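NS3-like protein (Alongshan virus, PDB 6M40) probably hydrolyses nucleoside triphosphates such as ATP and uses that energy to unwind RNA, acting here as the helicase domain of a longer viral protein. Local coordinates at residues V265-H273 and I285-R296; L330-R338 and W368-T378. One frame throughout, in Å; residues are numbered along the deposited sequence.

Interaction 1: residues V265-H273 and I285-R296; sequences VFDTCQQYH and ITPSTQAQTCQR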
loop_
_atom_site.group_PDB
_atom_site.type_symbol
_atom_site.label_atom_id
_atom_site.label_comp_id
_atom_site.label_asym_id
_atom_site.label_seq_id
_atom_site.Cartn_x
_atom_site.Cartn_y
_atom_site.Cartn_z
ATOM N N VAL A 265 4.260 6.393 18.489
ATOM C CA VAL A 265 3.189 6.385 17.493
ATOM C C VAL A 265 1.844 6.334 18.208
ATOM O O VAL A 265 1.634 5.486 19.080
ATOM C CB VAL A 265 3.320 5.185 16.532
ATOM C CG1 VAL A 265 1.985 4.879 15.865
ATOM C CG2 VAL A 265 4.395 5.433 15.490
ATOM N N PHE A 266 0.927 7.222 17.830
ATOM C CA PHE A 266 -0.437 7.218 18.351
ATOM C C PHE A 266 -1.393 6.796 17.242
ATOM O O PHE A 266 -1.453 7.443 16.190
ATOM C CB PHE A 266 -0.816 8.590 18.903
ATOM C CG PHE A 266 -0.094 8.939 20.162
ATOM C CD1 PHE A 266 1.177 9.481 20.116
ATOM C CD2 PHE A 266 -0.674 8.700 21.396
ATOM C CE1 PHE A 266 1.854 9.794 21.278
ATOM C CE2 PHE A 266 -0.004 9.012 22.558
ATOM C CZ PHE A 266 1.262 9.559 22.498
ATOM N N ASP A 267 -2.133 5.713 17.472
ATOM C CA ASP A 267 -2.964 5.093 16.446
ATOM C C ASP A 267 -4.430 5.373 16.741
ATOM O O ASP A 267 -4.965 4.928 17.760
ATOM C CB ASP A 267 -2.708 3.588 16.374
ATOM C CG ASP A 267 -2.980 3.004 14.989
ATOM O OD1 ASP A 267 -3.780 3.582 14.214
ATOM O OD2 ASP A 267 -2.388 1.949 14.670
ATOM N N THR A 268 -5.072 6.123 15.849
ATOM C CA THR A 268 -6.531 6.163 15.829
ATOM C C THR A 268 -7.109 4.766 15.687
ATOM O O THR A 268 -8.157 4.452 16.260
ATOM C CB THR A 268 -7.019 7.017 14.663
ATOM O OG1 THR A 268 -6.237 8.209 14.561
ATOM C CG2 THR A 268 -8.479 7.381 14.842
ATOM N N CYS A 269 -6.429 3.913 14.917
ATOM C CA CYS A 269 -6.932 2.594 14.546
ATOM C C CYS A 269 -8.193 2.726 13.685
ATOM O O CYS A 269 -9.184 2.014 13.866
ATOM C CB CYS A 269 -7.165 1.735 15.789
ATOM S SG CYS A 269 -5.617 1.116 16.476
ATOM N N GLN A 270 -8.122 3.632 12.706
ATOM C CA GLN A 270 -9.247 3.959 11.840
ATOM C C GLN A 270 -8.723 4.456 10.492
ATOM O O GLN A 270 -7.700 5.147 10.436
ATOM C CB GLN A 270 -10.157 5.027 12.473
ATOM C CG GLN A 270 -10.802 4.616 13.794
ATOM C CD GLN A 270 -11.888 5.582 14.249
ATOM O OE1 GLN A 270 -11.836 6.778 13.961
ATOM N NE2 GLN A 270 -12.883 5.060 14.954
ATOM N N GLN A 271 -9.442 4.124 9.416
ATOM C CA GLN A 271 -9.031 4.507 8.072
ATOM C C GLN A 271 -10.226 4.983 7.258
ATOM O O GLN A 271 -11.376 4.682 7.575
ATOM C CB GLN A 271 -8.349 3.346 7.345
ATOM C CG GLN A 271 -7.648 3.745 6.051
ATOM C CD GLN A 271 -6.700 2.667 5.579
ATOM O OE1 GLN A 271 -6.302 1.792 6.355
ATOM N NE2 GLN A 271 -6.328 2.722 4.308
ATOM N N TYR A 272 -9.935 5.713 6.182
ATOM C CA TYR A 272 -10.950 6.252 5.277
ATOM C C TYR A 272 -10.930 5.417 3.995
ATOM O O TYR A 272 -10.371 5.814 2.973
ATOM C CB TYR A 272 -10.699 7.753 4.999
ATOM C CG TYR A 272 -11.739 8.415 4.117
ATOM C CD1 TYR A 272 -13.041 8.613 4.569
ATOM C CD2 TYR A 272 -11.411 8.859 2.842
ATOM C CE1 TYR A 272 -13.988 9.216 3.774
ATOM C CE2 TYR A 272 -12.358 9.471 2.034
ATOM C CZ TYR A 272 -13.643 9.648 2.505
ATOM O OH TYR A 272 -14.591 10.254 1.708
ATOM N N HIS A 273 -11.554 4.243 4.062
ATOM C CA HIS A 273 -11.791 3.462 2.867
ATOM C C HIS A 273 -12.880 4.104 2.016
ATOM O O HIS A 273 -13.703 4.891 2.493
ATOM C CB HIS A 273 -12.261 2.042 3.195
ATOM C CG HIS A 273 -11.264 1.207 3.929
ATOM N ND1 HIS A 273 -11.242 1.110 5.305
ATOM C CD2 HIS A 273 -10.280 0.391 3.479
ATOM C CE1 HIS A 273 -10.274 0.286 5.673
ATOM N NE2 HIS A 273 -9.673 -0.160 4.584
ATOM N N ILE A 285 -15.485 5.691 7.311
ATOM C CA ILE A 285 -14.424 5.430 8.274
ATOM C C ILE A 285 -14.636 4.036 8.854
ATOM O O ILE A 285 -15.760 3.669 9.228
ATOM C CB ILE A 285 -14.404 6.500 9.378
ATOM C CG1 ILE A 285 -13.927 7.837 8.809
ATOM C CG2 ILE A 285 -13.508 6.072 10.530
ATOM C CD1 ILE A 285 -14.064 9.006 9.773
ATOM N N THR A 286 -13.551 3.269 8.946
ATOM C CA THR A 286 -13.559 1.861 9.300
ATOM C C THR A 286 -12.482 1.588 10.339
ATOM O O THR A 286 -11.455 2.271 10.363
ATOM C CB THR A 286 -13.290 0.980 8.062
ATOM O OG1 THR A 286 -14.289 1.240 7.067
ATOM C CG2 THR A 286 -13.276 -0.508 8.400
ATOM N N PRO A 287 -12.686 0.591 11.202
ATOM C CA PRO A 287 -11.550 0.042 11.957
ATOM C C PRO A 287 -10.504 -0.498 10.994
ATOM O O PRO A 287 -10.763 -1.438 10.234
ATOM C CB PRO A 287 -12.189 -1.071 12.796
ATOM C CG PRO A 287 -13.411 -1.459 12.031
ATOM C CD PRO A 287 -13.922 -0.178 11.451
ATOM N N SER A 288 -9.319 0.107 11.017
ATOM C CA SER A 288 -8.240 -0.337 10.152
ATOM C C SER A 288 -8.043 -1.843 10.262
ATOM O O SER A 288 -8.425 -2.467 11.263
ATOM C CB SER A 288 -6.944 0.400 10.486
ATOM O OG SER A 288 -6.760 0.497 11.891
ATOM N N THR A 289 -7.461 -2.432 9.230
ATOM C CA THR A 289 -7.231 -3.862 9.204
ATOM C C THR A 289 -6.035 -4.214 10.080
ATOM O O THR A 289 -5.207 -3.367 10.417
ATOM C CB THR A 289 -6.993 -4.336 7.775
ATOM O OG1 THR A 289 -5.816 -3.701 7.260
ATOM C CG2 THR A 289 -8.190 -3.966 6.905
ATOM N N GLN A 290 -5.963 -5.491 10.456
ATOM C CA GLN A 290 -4.817 -5.975 11.212
ATOM C C GLN A 290 -3.515 -5.608 10.516
ATOM O O GLN A 290 -2.553 -5.168 11.161
ATOM C CB GLN A 290 -4.927 -7.488 11.399
ATOM C CG GLN A 290 -6.270 -7.917 11.970
ATOM C CD GLN A 290 -6.278 -9.358 12.444
ATOM O OE1 GLN A 290 -5.231 -9.944 12.704
ATOM N NE2 GLN A 290 -7.467 -9.932 12.564
ATOM N N ALA A 291 -3.473 -5.764 9.194
ATOM C CA ALA A 291 -2.248 -5.477 8.459
ATOM C C ALA A 291 -1.942 -3.985 8.450
ATOM O O ALA A 291 -0.772 -3.588 8.424
ATOM C CB ALA A 291 -2.367 -6.009 7.033
ATOM N N GLN A 292 -2.978 -3.148 8.467
ATOM C CA GLN A 292 -2.775 -1.703 8.512
ATOM C C GLN A 292 -2.103 -1.283 9.814
ATOM O O GLN A 292 -1.066 -0.611 9.804
ATOM C CB GLN A 292 -4.121 -0.999 8.353
ATOM C CG GLN A 292 -4.058 0.517 8.349
ATOM C CD GLN A 292 -3.520 1.066 7.062
ATOM O OE1 GLN A 292 -2.592 1.875 7.063
ATOM N NE2 GLN A 292 -4.090 0.628 5.942
ATOM N N THR A 293 -2.683 -1.676 10.951
ATOM C CA THR A 293 -2.107 -1.319 12.244
ATOM C C THR A 293 -0.750 -1.970 12.456
ATOM O O THR A 293 0.129 -1.382 13.100
ATOM C CB THR A 293 -3.045 -1.734 13.372
ATOM O OG1 THR A 293 -3.316 -3.138 13.277
ATOM C CG2 THR A 293 -4.351 -0.960 13.304
ATOM N N CYS A 294 -0.561 -3.175 11.922
ATOM C CA CYS A 294 0.740 -3.819 12.025
ATOM C C CYS A 294 1.834 -2.980 11.371
ATOM O O CYS A 294 2.980 -3.003 11.817
ATOM C CB CYS A 294 0.688 -5.201 11.381
ATOM S SG CYS A 294 2.286 -6.005 11.343
ATOM N N GLN A 295 1.507 -2.254 10.307
ATOM C CA GLN A 295 2.467 -1.382 9.645
ATOM C C GLN A 295 2.559 -0.010 10.298
ATOM O O GLN A 295 3.654 0.563 10.371
ATOM C CB GLN A 295 2.105 -1.219 8.168
ATOM C CG GLN A 295 2.636 -2.339 7.265
ATOM C CD GLN A 295 4.102 -2.151 6.907
ATOM O OE1 GLN A 295 4.911 -3.062 7.062
ATOM N NE2 GLN A 295 4.446 -0.969 6.407
ATOM N N ARG A 296 1.436 0.511 10.792
ATOM C CA ARG A 296 1.457 1.757 11.545
ATOM C C ARG A 296 2.274 1.607 12.815
ATOM O O ARG A 296 3.017 2.519 13.194
ATOM C CB ARG A 296 0.033 2.183 11.884
ATOM C CG ARG A 296 -0.782 2.680 10.705
ATOM C CD ARG A 296 -2.248 2.862 11.092
ATOM N NE ARG A 296 -2.933 3.767 10.178
ATOM C CZ ARG A 296 -4.250 3.959 10.151
ATOM N NH1 ARG A 296 -5.044 3.291 10.977
ATOM N NH2 ARG A 296 -4.771 4.814 9.285
#
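Arg296 lays its side chain across Asp267, with CD against both carboxylate oxygens, and reaches on to the backbone of Gln270. Extended from CG to NE (chi2 171°), it brings its guanidinium end-on to Gln270 O, where NH1 and NH2 of Arg296 donate at 3.3 and 3.2 Å. The oxygen lies near the guanidinium plane, yet both nitrogens stand above its own carbonyl plane, on one face. A long salt bridge joins Arg296 NH1 to Asp267 OD1 (3.5 Å), the two planar groups being nearly perpendicular. Each oxygen of Asp267 has a further partner: OD1 accepts from Cys269 N at 2.8 Å, closing an Asx turn, and OD2 is hydrogen-bonded to Tyr308 OH. Gln292 CG lies over one face of the guanidinium, toward its rim.

Beyond the turn the backbones pair directly, Gln271 N to Thr286 O and Thr286 N to Gln271 O, each 2.9 Å, and the ring edge of His273 sets ND1 3.4 Å from Thr286 CB. Thr289 then caps the following helix, its OG1 accepting from Gln292 N. This is a beta hairpin leading into the motif VI helix of a superfamily 2 helicase, in which Gln295 and Arg296 open the QRRGRIGR sequence.

Interaction 2: residues L330-R338 and W368-T378; sequences LLEANMCLR and WLTEQDTETLT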
loop_
_atom_site.group_PDB
_atom_site.type_symbol
_atom_site.label_atom_id
_atom_site.label_comp_id
_atom_site.label_asym_id
_atom_site.label_seq_id
_atom_site.Cartn_x
_atom_site.Cartn_y
_atom_site.Cartn_z
ATOM N N LEU A 330 -10.582 -4.011 -3.385
ATOM C CA LEU A 330 -10.791 -5.430 -3.650
ATOM C C LEU A 330 -11.694 -5.626 -4.863
ATOM O O LEU A 330 -11.614 -6.659 -5.538
ATOM C CB LEU A 330 -11.370 -6.099 -2.413
ATOM C CG LEU A 330 -11.067 -7.580 -2.181
ATOM C CD1 LEU A 330 -9.592 -7.934 -2.344
ATOM C CD2 LEU A 330 -11.535 -7.948 -0.787
ATOM N N LEU A 331 -12.532 -4.636 -5.174
ATOM C CA LEU A 331 -13.305 -4.690 -6.406
ATOM C C LEU A 331 -12.412 -4.504 -7.629
ATOM O O LEU A 331 -12.435 -5.323 -8.554
ATOM C CB LEU A 331 -14.420 -3.641 -6.382
ATOM C CG LEU A 331 -15.142 -3.379 -7.710
ATOM C CD1 LEU A 331 -15.875 -4.624 -8.198
ATOM C CD2 LEU A 331 -16.107 -2.210 -7.575
ATOM N N GLU A 332 -11.607 -3.436 -7.657
ATOM C CA GLU A 332 -10.796 -3.178 -8.846
ATOM C C GLU A 332 -9.773 -4.286 -9.067
ATOM O O GLU A 332 -9.479 -4.637 -10.214
ATOM C CB GLU A 332 -10.111 -1.811 -8.742
ATOM C CG GLU A 332 -11.068 -0.696 -8.314
ATOM C CD GLU A 332 -10.665 0.708 -8.733
ATOM O OE1 GLU A 332 -9.542 1.142 -8.420
ATOM O OE2 GLU A 332 -11.498 1.388 -9.358
ATOM N N ALA A 333 -9.243 -4.872 -7.994
ATOM C CA ALA A 333 -8.297 -5.970 -8.160
ATOM C C ALA A 333 -8.968 -7.193 -8.785
ATOM O O ALA A 333 -8.431 -7.792 -9.727
ATOM C CB ALA A 333 -7.655 -6.327 -6.819
ATOM N N ASN A 334 -10.147 -7.573 -8.281
ATOM C CA ASN A 334 -10.848 -8.736 -8.819
ATOM C C ASN A 334 -11.336 -8.465 -10.236
ATOM O O ASN A 334 -11.315 -9.359 -11.087
ATOM C CB ASN A 334 -12.025 -9.120 -7.915
ATOM C CG ASN A 334 -11.615 -10.013 -6.739
ATOM O OD1 ASN A 334 -10.704 -10.834 -6.845
ATOM N ND2 ASN A 334 -12.304 -9.853 -5.610
HETATM N N MSE A 335 -11.786 -7.246 -10.514
HETATM C CA MSE A 335 -12.214 -6.900 -11.862
HETATM C C MSE A 335 -11.084 -7.168 -12.854
HETATM O O MSE A 335 -11.298 -7.773 -13.897
HETATM C CB MSE A 335 -12.663 -5.444 -11.929
HETATM C CG MSE A 335 -14.051 -5.206 -11.368
HETATM SE SE MSE A 335 -14.462 -3.293 -11.337
HETATM C CE MSE A 335 -14.610 -2.947 -13.286
ATOM N N CYS A 336 -9.873 -6.725 -12.507
ATOM C CA CYS A 336 -8.716 -6.974 -13.359
ATOM C C CYS A 336 -8.375 -8.450 -13.417
ATOM O O CYS A 336 -8.028 -8.968 -14.479
ATOM C CB CYS A 336 -7.491 -6.212 -12.851
ATOM S SG CYS A 336 -7.698 -4.447 -12.672
ATOM N N LEU A 337 -8.419 -9.132 -12.270
ATOM C CA LEU A 337 -8.072 -10.546 -12.233
ATOM C C LEU A 337 -9.044 -11.372 -13.062
ATOM O O LEU A 337 -8.650 -12.384 -13.646
ATOM C CB LEU A 337 -8.048 -11.038 -10.785
ATOM C CG LEU A 337 -6.935 -10.504 -9.873
ATOM C CD1 LEU A 337 -7.267 -10.726 -8.395
ATOM C CD2 LEU A 337 -5.606 -11.156 -10.202
ATOM N N ARG A 338 -10.310 -10.950 -13.146
ATOM C CA ARG A 338 -11.275 -11.743 -13.898
ATOM C C ARG A 338 -11.082 -11.570 -15.401
ATOM O O ARG A 338 -11.182 -12.542 -16.158
ATOM C CB ARG A 338 -12.701 -11.371 -13.489
ATOM C CG ARG A 338 -13.721 -12.368 -13.987
ATOM C CD ARG A 338 -15.100 -12.076 -13.464
ATOM N NE ARG A 338 -15.373 -12.692 -12.170
ATOM C CZ ARG A 338 -16.529 -12.562 -11.525
ATOM N NH1 ARG A 338 -17.499 -11.824 -12.050
ATOM N NH2 ARG A 338 -16.715 -13.143 -10.353
ATOM N N TRP A 368 -5.580 0.589 -18.603
ATOM C CA TRP A 368 -5.548 1.170 -17.275
ATOM C C TRP A 368 -4.210 0.905 -16.599
ATOM O O TRP A 368 -3.594 1.813 -16.023
ATOM C CB TRP A 368 -6.693 0.614 -16.445
ATOM C CG TRP A 368 -6.865 1.200 -15.099
ATOM C CD1 TRP A 368 -7.120 2.500 -14.802
ATOM C CD2 TRP A 368 -6.852 0.495 -13.852
ATOM N NE1 TRP A 368 -7.250 2.658 -13.446
ATOM C CE2 TRP A 368 -7.082 1.442 -12.839
ATOM C CE3 TRP A 368 -6.649 -0.842 -13.492
ATOM C CZ2 TRP A 368 -7.126 1.098 -11.493
ATOM C CZ3 TRP A 368 -6.686 -1.181 -12.146
ATOM C CH2 TRP A 368 -6.926 -0.215 -11.168
ATOM N N LEU A 369 -3.760 -0.343 -16.643
ATOM C CA LEU A 369 -2.575 -0.753 -15.911
ATOM C C LEU A 369 -1.288 -0.276 -16.561
ATOM O O LEU A 369 -0.256 -0.233 -15.879
ATOM C CB LEU A 369 -2.578 -2.279 -15.781
ATOM C CG LEU A 369 -3.609 -2.827 -14.786
ATOM C CD1 LEU A 369 -3.453 -4.319 -14.657
ATOM C CD2 LEU A 369 -3.484 -2.165 -13.427
ATOM N N THR A 370 -1.327 0.114 -17.843
ATOM C CA THR A 370 -0.110 0.428 -18.593
ATOM C C THR A 370 0.070 1.897 -18.965
ATOM O O THR A 370 1.205 2.376 -18.959
ATOM C CB THR A 370 -0.037 -0.421 -19.865
ATOM O OG1 THR A 370 -1.323 -0.474 -20.484
ATOM C CG2 THR A 370 0.417 -1.836 -19.547
ATOM N N GLU A 371 -0.993 2.640 -19.294
ATOM C CA GLU A 371 -0.846 4.092 -19.480
ATOM C C GLU A 371 -1.022 4.856 -18.177
ATOM O O GLU A 371 -0.619 6.021 -18.107
ATOM C CB GLU A 371 -1.850 4.596 -20.519
ATOM C CG GLU A 371 -1.620 4.053 -21.920
ATOM C CD GLU A 371 -0.237 4.380 -22.450
ATOM O OE1 GLU A 371 0.240 5.510 -22.215
ATOM O OE2 GLU A 371 0.373 3.507 -23.103
ATOM N N GLN A 372 -1.668 4.238 -17.202
ATOM C CA GLN A 372 -1.643 4.615 -15.792
ATOM C C GLN A 372 -1.827 6.118 -15.587
ATOM O O GLN A 372 -1.019 6.798 -14.953
ATOM C CB GLN A 372 -0.355 4.109 -15.121
ATOM C CG GLN A 372 -0.591 3.141 -13.938
ATOM C CD GLN A 372 0.665 2.357 -13.521
ATOM O OE1 GLN A 372 1.721 2.936 -13.237
ATOM N NE2 GLN A 372 0.535 1.034 -13.457
ATOM N N ASP A 373 -2.962 6.623 -16.097
ATOM C CA ASP A 373 -3.343 8.016 -15.886
ATOM C C ASP A 373 -4.831 8.152 -15.585
ATOM O O ASP A 373 -5.398 9.231 -15.789
ATOM C CB ASP A 373 -2.963 8.873 -17.100
ATOM C CG ASP A 373 -3.510 8.327 -18.401
ATOM O OD1 ASP A 373 -4.325 7.384 -18.371
ATOM O OD2 ASP A 373 -3.125 8.851 -19.464
ATOM N N THR A 374 -5.467 7.069 -15.135
ATOM C CA THR A 374 -6.834 7.065 -14.625
ATOM C C THR A 374 -6.777 6.354 -13.282
ATOM O O THR A 374 -6.385 5.186 -13.226
ATOM C CB THR A 374 -7.793 6.327 -15.574
ATOM O OG1 THR A 374 -7.483 6.643 -16.936
ATOM C CG2 THR A 374 -9.244 6.705 -15.294
ATOM N N GLU A 375 -7.129 7.047 -12.201
ATOM C CA GLU A 375 -6.994 6.419 -10.890
ATOM C C GLU A 375 -7.974 5.264 -10.729
ATOM O O GLU A 375 -7.622 4.220 -10.169
ATOM C CB GLU A 375 -7.158 7.452 -9.773
ATOM C CG GLU A 375 -8.585 7.854 -9.421
ATOM C CD GLU A 375 -9.313 8.527 -10.558
ATOM O OE1 GLU A 375 -8.730 8.639 -11.650
ATOM O OE2 GLU A 375 -10.471 8.940 -10.358
ATOM N N THR A 376 -9.188 5.406 -11.254
ATOM C CA THR A 376 -10.230 4.400 -11.101
ATOM C C THR A 376 -10.348 3.559 -12.364
ATOM O O THR A 376 -10.379 4.097 -13.474
ATOM C CB THR A 376 -11.576 5.060 -10.800
ATOM O OG1 THR A 376 -11.978 5.864 -11.921
ATOM C CG2 THR A 376 -11.488 5.923 -9.555
ATOM N N LEU A 377 -10.410 2.237 -12.188
ATOM C CA LEU A 377 -10.712 1.359 -13.310
ATOM C C LEU A 377 -12.096 1.657 -13.867
ATOM O O LEU A 377 -12.312 1.553 -15.079
ATOM C CB LEU A 377 -10.603 -0.099 -12.867
ATOM C CG LEU A 377 -10.920 -1.232 -13.839
ATOM C CD1 LEU A 377 -10.169 -1.086 -15.149
ATOM C CD2 LEU A 377 -10.572 -2.557 -13.183
ATOM N N THR A 378 -13.035 2.043 -13.003
ATOM C CA THR A 378 -14.362 2.406 -13.480
ATOM C C THR A 378 -14.286 3.522 -14.521
ATOM O O THR A 378 -14.978 3.474 -15.545
ATOM C CB THR A 378 -15.251 2.825 -12.310
ATOM O OG1 THR A 378 -14.793 4.076 -11.784
ATOM C CG2 THR A 378 -15.214 1.782 -11.209
#
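Glu332 and Cys336, one turn apart on helix 328-339, meet Trp368 and Leu377 in the helical C-terminal domain that flavivirus-type NS3 helicases carry beside their two RecA-like domains. The close-packed half is apolar. Leu377, with CG anti to its own nitrogen (chi1 178°), sends CD2 between two side chains of the helix, 3.5 Å from Cys336 SG and 3.8 Å from Met335 CB; Met335 is modelled as selenomethionine, and its CE bends back toward the same leucine. Cys336 SG also meets Trp368 obliquely, closest to CZ3 of the six-membered ring, in a sulfur-aromatic contact. Further along, Trp368 meets the ring of His124 on helix 123-136, and Met335 touches Met381, on the same helix as Leu377.

The polar half is built around the Glu332 carboxylate. Its OE2 accepts from Leu377 N at 3.1 Å, approached from above the carboxylate plane, and so takes up an amide at the start of helix 377-383; that helix end would probably stabilise the negative charge. The stronger partner of OE2 is Arg411, through a salt bridge. Thr376 stands at the N-cap, where its OG1 accepts from Glu379 N. Glu332 OE1 comes obliquely to Trp368 CZ2, at 3.9 Å, the carboxylate turned steeply to the indole.

Packing thins out along the connection between helices 362-371 and 377-383. Glu375 is exposed, its CB pointing away from helix 328-339, and it approaches Glu332 only with its backbone carbonyl. The indole is tied to this looser side by a weak hydrogen bond from Trp368 NE1 to Thr374 O, bent to 124°, while Leu377 CB sits 3.7 Å above the centre of the Trp368 ring.

In the fold
Both contacts are largely buried, but they hold different elements: interaction 1 joins a beta hairpin to the helix that follows it, in the sheet-based second RecA-like domain, whereas interaction 2 packs three helices of the C-terminal domain. Their centres are 24 Å apart, and their nearest atoms about 8 Å, without touching; along the chain the first closes before the second opens. Polar bonds dominate interaction 1, where an arginine grips a backbone carbonyl and the two strands exchange backbone N-H to C=O bonds. Interaction 2 combines apolar and sulfur-aromatic packing with one buried carboxylate that meets a helix start. Solvent reaches the hairpin residues Tyr272, Ile285 and Pro287 in the former and Glu375 in the latter.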